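Local coordinates for cupin domain protein (Microcystis aeruginosa DIANCHI905, PDB 5ZBF), which is a cupin-superfamily isomerase that probably acts in biosynthesis of the Choi moiety of aeruginosins, and binds iron(II) and 4-hydroxyphenylpyruvic acid, at residues A[73-78]-A[135-140]. Sequence-based numbering, arbitrary orientation.
Sequences QDIHVA and FEIVMM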
ATOM      1  N   GLN A  73      -3.511   4.162   9.690  1.00 21.01           N
ATOM      2  CA  GLN A  73      -2.739   3.861  10.907  1.00 20.22           C
ATOM      3  C   GLN A  73      -2.232   2.417  10.979  1.00 19.99           C
ATOM      4  O   GLN A  73      -1.035   2.180  11.171  1.00 22.09           O
ATOM      5  CB  GLN A  73      -3.557   4.153  12.162  1.00 21.76           C
ATOM      6  CG  GLN A  73      -3.949   5.613  12.343  1.00 25.15           C
ATOM      7  CD  GLN A  73      -4.317   5.943  13.780  1.00 32.74           C
ATOM      8  OE1 GLN A  73      -3.445   6.072  14.649  1.00 45.29           O
ATOM      9  NE2 GLN A  73      -5.601   6.087  14.040  1.00 35.94           N
ATOM     10  N   ASP A  74      -3.147   1.461  10.824  1.00 19.46           N
ATOM     11  CA  ASP A  74      -2.834   0.070  11.073  1.00 19.83           C
ATOM     12  C   ASP A  74      -2.589  -0.688   9.766  1.00 21.20           C
ATOM     13  O   ASP A  74      -3.174  -0.380   8.726  1.00 22.06           O
ATOM     14  CB  ASP A  74      -3.962  -0.569  11.887  1.00 23.07           C
ATOM     15  CG  ASP A  74      -4.194   0.135  13.232  1.00 25.29           C
ATOM     16  OD1 ASP A  74      -3.211   0.507  13.901  1.00 25.76           O
ATOM     17  OD2 ASP A  74      -5.366   0.353  13.610  1.00 24.77           O
ATOM     18  N   ILE A  75      -1.656  -1.635   9.828  1.00 22.07           N
ATOM     19  CA  ILE A  75      -1.433  -2.510   8.700  0.50 22.52           C
ATOM     20  C   ILE A  75      -1.655  -3.956   9.167  1.00 21.00           C
ATOM     21  O   ILE A  75      -1.121  -4.405  10.180  1.00 21.68           O
ATOM     22  CB  ILE A  75      -0.085  -2.213   7.965  0.50 30.15           C
ATOM     23  CG1 ILE A  75       0.980  -3.285   8.155  0.50 34.64           C
ATOM     24  CG2 ILE A  75       0.473  -0.831   8.309  0.50 29.90           C
ATOM     25  CD1 ILE A  75       1.091  -4.176   6.947  0.50 36.00           C
ATOM     26  N   HIS A  76      -2.517  -4.667   8.438  1.00 20.05           N
ATOM     27  CA  HIS A  76      -2.753  -6.083   8.742  1.00 21.81           C
ATOM     28  C   HIS A  76      -1.673  -6.899   8.051  1.00 20.28           C
ATOM     29  O   HIS A  76      -1.194  -6.520   6.980  1.00 19.65           O
ATOM     30  CB  HIS A  76      -4.178  -6.546   8.357  1.00 25.17           C
ATOM     31  CG  HIS A  76      -4.387  -6.769   6.890  1.00 26.12           C
ATOM     32  ND1 HIS A  76      -4.956  -5.822   6.073  1.00 29.87           N
ATOM     33  CD2 HIS A  76      -4.121  -7.837   6.099  1.00 28.35           C
ATOM     34  CE1 HIS A  76      -5.029  -6.289   4.838  1.00 28.57           C
ATOM     35  NE2 HIS A  76      -4.522  -7.510   4.826  1.00 33.31           N
ATOM     36  N   VAL A  77      -1.288  -8.015   8.673  1.00 22.98           N
ATOM     37  CA  VAL A  77      -0.223  -8.867   8.154  1.00 22.77           C
ATOM     38  C   VAL A  77      -0.685 -10.324   8.235  1.00 23.51           C
ATOM     39  O   VAL A  77      -0.893 -10.858   9.328  1.00 26.05           O
ATOM     40  CB  VAL A  77       1.088  -8.679   8.956  1.00 23.95           C
ATOM     41  CG1 VAL A  77       2.231  -9.482   8.342  1.00 26.45           C
ATOM     42  CG2 VAL A  77       1.473  -7.204   9.046  1.00 24.61           C
ATOM     43  N   ALA A  78      -0.874 -10.946   7.073  1.00 23.09           N
ATOM     44  CA  ALA A  78      -1.277 -12.354   6.993  1.00 23.99           C
ATOM     45  C   ALA A  78      -0.192 -13.124   6.254  1.00 26.91           C
ATOM     46  O   ALA A  78      -0.077 -13.026   5.025  1.00 28.53           O
ATOM     47  CB  ALA A  78      -2.605 -12.478   6.266  1.00 26.64           C
ATOM     48  N   PHE A 135       8.670  -6.110   4.200  1.00 22.90           N
ATOM     49  CA  PHE A 135       8.178  -4.847   3.665  1.00 19.93           C
ATOM     50  C   PHE A 135       8.434  -3.687   4.628  1.00 23.26           C
ATOM     51  O   PHE A 135       8.565  -3.879   5.827  1.00 24.61           O
ATOM     52  CB  PHE A 135       6.658  -4.943   3.420  1.00 22.60           C
ATOM     53  CG  PHE A 135       5.888  -5.228   4.668  1.00 21.46           C
ATOM     54  CD1 PHE A 135       5.370  -4.197   5.441  1.00 23.66           C
ATOM     55  CD2 PHE A 135       5.749  -6.537   5.122  1.00 23.48           C
ATOM     56  CE1 PHE A 135       4.702  -4.469   6.623  1.00 23.38           C
ATOM     57  CE2 PHE A 135       5.081  -6.811   6.304  1.00 24.47           C
ATOM     58  CZ  PHE A 135       4.549  -5.775   7.053  1.00 24.67           C
ATOM     59  N   GLU A 136       8.448  -2.478   4.086  1.00 23.08           N
ATOM     60  CA  GLU A 136       8.353  -1.272   4.895  1.00 21.41           C
ATOM     61  C   GLU A 136       7.300  -0.375   4.272  1.00 19.84           C
ATOM     62  O   GLU A 136       7.291  -0.191   3.059  1.00 24.54           O
ATOM     63  CB  GLU A 136       9.696  -0.540   4.953  1.00 26.06           C
ATOM     64  CG  GLU A 136       9.651   0.729   5.784  1.00 30.16           C
ATOM     65  CD  GLU A 136      11.008   1.380   5.977  1.00 34.68           C
ATOM     66  OE1 GLU A 136      11.956   1.063   5.227  1.00 41.41           O
ATOM     67  OE2 GLU A 136      11.122   2.233   6.878  1.00 38.24           O
ATOM     68  N   ILE A 137       6.427   0.188   5.101  1.00 20.21           N
ATOM     69  CA  ILE A 137       5.428   1.145   4.627  1.00 20.52           C
ATOM     70  C   ILE A 137       5.768   2.525   5.183  1.00 20.67           C
ATOM     71  O   ILE A 137       6.057   2.668   6.364  1.00 21.97           O
ATOM     72  CB  ILE A 137       3.999   0.702   5.001  1.00 22.24           C
ATOM     73  CG1 ILE A 137       3.669  -0.606   4.255  1.00 26.71           C
ATOM     74  CG2 ILE A 137       2.977   1.784   4.653  1.00 23.28           C
ATOM     75  CD1 ILE A 137       2.321  -1.193   4.591  1.00 30.99           C
ATOM     76  N   VAL A 138       5.752   3.520   4.304  1.00 20.54           N
ATOM     77  CA  VAL A 138       6.054   4.901   4.657  1.00 22.26           C
ATOM     78  C   VAL A 138       4.928   5.785   4.146  1.00 21.19           C
ATOM     79  O   VAL A 138       4.586   5.720   2.980  1.00 22.71           O
ATOM     80  CB  VAL A 138       7.382   5.358   4.020  1.00 22.28           C
ATOM     81  CG1 VAL A 138       7.722   6.783   4.456  1.00 24.96           C
ATOM     82  CG2 VAL A 138       8.496   4.384   4.384  1.00 24.42           C
ATOM     83  N   MET A 139       4.354   6.595   5.028  1.00 19.45           N
ATOM     84  CA  MET A 139       3.359   7.604   4.653  1.00 20.04           C
ATOM     85  C   MET A 139       3.954   8.961   4.995  1.00 21.42           C
ATOM     86  O   MET A 139       4.474   9.149   6.092  1.00 24.71           O
ATOM     87  CB  MET A 139       2.069   7.408   5.442  1.00 22.15           C
ATOM     88  CG  MET A 139       0.929   8.320   5.012  1.00 24.43           C
ATOM     89  SD  MET A 139      -0.661   7.932   5.777  1.00 29.55           S
ATOM     90  CE  MET A 139      -0.349   8.308   7.496  1.00 33.35           C
ATOM     91  N   MET A 140       3.867   9.906   4.069  1.00 20.48           N
ATOM     92  CA  MET A 140       4.513  11.197   4.267  1.00 22.25           C
ATOM     93  C   MET A 140       3.880  12.288   3.437  1.00 24.35           C
ATOM     94  O   MET A 140       3.382  12.034   2.344  1.00 24.45           O
ATOM     95  CB  MET A 140       5.986  11.091   3.899  1.00 25.51           C
ATOM     96  CG  MET A 140       6.244  10.816   2.435  1.00 29.49           C
ATOM     97  SD  MET A 140       7.977  10.444   2.144  1.00 38.38           S
ATOM     98  CE  MET A 140       8.744  12.002   2.558  1.00 37.25           C
TER
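Ile75 and Phe135 reach across the interface to one another, the methyl CD1 of Ile75 lying 3.6 Å from ring atom CE1 of Phe135 at an oblique approach. The same methyl comes tip to tip with the side chain of Ile137, at 4.0 Å between Ile75 CD1 and Ile137 CD1. Both distances hold for one of two modelled conformers of Ile75, so the exact approach of CD1 is doubtful. Chi1 of -65° sets CG1 of Ile137 anti to its carbonyl carbon, and an extended chi2 carries the terminal methyl forward to that meeting. Val77 closes the other end of the group: its CG2 stands 3.9 Å from CZ of Phe135, again obliquely to the ring. With an alanine in place of Phe135, Ile75 and Val77 would probably lose the ring they both touch, leaving a gap between the strands. No hydrogen bond joins the segments; the strand axes come no nearer than 10.3 Å and run antiparallel at 162°, so the link is apolar side-chain packing. Ile50 and Leu113 each touch both Ile75 and Phe135, while Met52 touches both isoleucines. On the reverse side of strand 74-78, His76 turns inward, its NE2 hydrogen-bonded to the iron ligand Gln49. The contact thus packs the iron-binding cupin domain against the second one, the two-domain arrangement of a bicupin.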